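Side-chain contact in EDD domain protein, DegV family (Ruminococcus gnavus, PDB 3JR7), which is of unknown function but probably binds lipids such as fatty acids: residues S282-S285 and T286-N290. Numbering follows the deposited sequence.
Sequences SGIS and TVYAN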
loop_
_atom_site.group_PDB
_atom_site.type_symbol
_atom_site.label_atom_id
_atom_site.label_comp_id
_atom_site.label_asym_id
_atom_site.label_seq_id
_atom_site.Cartn_x
_atom_site.Cartn_y
_atom_site.Cartn_z
ATOM N N SER A 282 0.803 -6.823 4.787
ATOM C CA SER A 282 2.254 -7.098 4.685
ATOM C C SER A 282 2.944 -6.738 6.007
ATOM O O SER A 282 2.321 -6.193 6.908
ATOM C CB SER A 282 2.853 -6.212 3.598
ATOM O OG SER A 282 2.840 -4.830 4.054
ATOM N N GLY A 283 4.237 -7.027 6.125
ATOM C CA GLY A 283 5.012 -6.646 7.311
ATOM C C GLY A 283 4.933 -5.160 7.616
ATOM O O GLY A 283 4.629 -4.751 8.753
ATOM N N ILE A 284 5.230 -4.315 6.614
ATOM C CA ILE A 284 5.166 -2.862 6.881
ATOM C C ILE A 284 3.725 -2.419 7.200
ATOM O O ILE A 284 3.502 -1.639 8.121
ATOM C CB ILE A 284 5.733 -2.077 5.701
ATOM C CG1 ILE A 284 7.235 -2.388 5.563
ATOM C CG2 ILE A 284 5.497 -0.565 5.876
ATOM C CD1 ILE A 284 8.108 -1.890 6.727
ATOM N N SER A 285 2.759 -2.955 6.471
ATOM C CA SER A 285 1.364 -2.641 6.716
ATOM C C SER A 285 0.939 -3.046 8.138
ATOM O O SER A 285 0.248 -2.299 8.832
ATOM C CB SER A 285 0.479 -3.295 5.648
ATOM O OG SER A 285 0.659 -2.689 4.338
ATOM N N THR A 286 1.362 -4.241 8.563
ATOM C CA THR A 286 1.117 -4.697 9.928
ATOM C C THR A 286 1.726 -3.768 10.962
ATOM O O THR A 286 1.046 -3.374 11.924
ATOM C CB THR A 286 1.644 -6.100 10.103
ATOM O OG1 THR A 286 0.836 -6.980 9.293
ATOM C CG2 THR A 286 1.655 -6.501 11.566
ATOM N N VAL A 287 2.980 -3.364 10.755
ATOM C CA VAL A 287 3.634 -2.487 11.709
ATOM C C VAL A 287 2.866 -1.179 11.935
ATOM O O VAL A 287 2.711 -0.725 13.075
ATOM C CB VAL A 287 5.079 -2.189 11.275
ATOM C CG1 VAL A 287 5.678 -1.046 12.094
ATOM C CG2 VAL A 287 5.970 -3.484 11.382
ATOM N N TYR A 288 2.390 -0.555 10.860
ATOM C CA TYR A 288 1.688 0.730 10.964
ATOM C C TYR A 288 0.176 0.598 11.178
ATOM O O TYR A 288 -0.432 1.467 11.812
ATOM C CB TYR A 288 2.048 1.628 9.766
ATOM C CG TYR A 288 3.487 2.110 9.880
ATOM C CD1 TYR A 288 3.821 3.147 10.755
ATOM C CD2 TYR A 288 4.513 1.478 9.236
ATOM C CE1 TYR A 288 5.094 3.596 10.887
ATOM C CE2 TYR A 288 5.866 1.918 9.382
ATOM C CZ TYR A 288 6.132 2.969 10.214
ATOM O OH TYR A 288 7.423 3.432 10.430
ATOM N N ALA A 289 -0.443 -0.467 10.685
ATOM C CA ALA A 289 -1.897 -0.628 10.873
ATOM C C ALA A 289 -2.236 -1.173 12.259
ATOM O O ALA A 289 -3.279 -0.846 12.859
ATOM C CB ALA A 289 -2.480 -1.531 9.786
ATOM N N ASN A 290 -1.390 -2.076 12.711
ATOM C CA ASN A 290 -1.512 -2.755 13.990
ATOM C C ASN A 290 -2.677 -3.724 14.008
ATOM O O ASN A 290 -3.543 -3.755 13.090
ATOM C CB ASN A 290 -1.577 -1.756 15.172
ATOM C CG ASN A 290 -0.221 -1.182 15.524
ATOM O OD1 ASN A 290 -0.026 0.050 15.558
ATOM N ND2 ASN A 290 0.720 -2.064 15.825
#
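S282 and T286 meet across the first turn of the short helix 283-289 of this DegV fold, where S282 is the N-cap. The evidence for capping is that S282 OG accepts from S285 N at 3.1 Å, with an N-H...O angle of 161°; C29 O is a further partner of that hydroxyl.

Backbone bonds of the i to i+4 kind define the helix: V287 N to G283 O, Y288 N to I284 O and A289 N to S285 O, the last at 2.7 Å.

A second polar group joins this ladder at S282 O, which accepts twice. T286 N approaches almost in line with the carbonyl at 2.7 Å, whereas T286 OG1, at 2.9 Å, sits 42° out of the carbonyl plane, not on a lone pair. The threonine hydroxyl is placed there by its first torsion (chi1 -67°), which sets OG1 opposite the carbonyl carbon; it also bonds T281 OG1. A valine here would probably cost S282 O its second bond from this residue and T281 OG1 this hydroxyl partner.

Around the Y288 ring the contacts are lighter. I284 and Y288 lie alongside each other, pointing the same way, while V287 CG1 lies above one ring face, displaced toward the rim. The polar atom I284 O sits near the ring plane at its edge. S285 and Y288 belong to the pocket holding a polyether, probably from the crystallisation liquor, and Y288 OH bonds T80 OG1 and N189 ND2. Between the side chains of I284 and Y288 the closest approach is I284 CG2 to Y288 CD2, 4.1 Å.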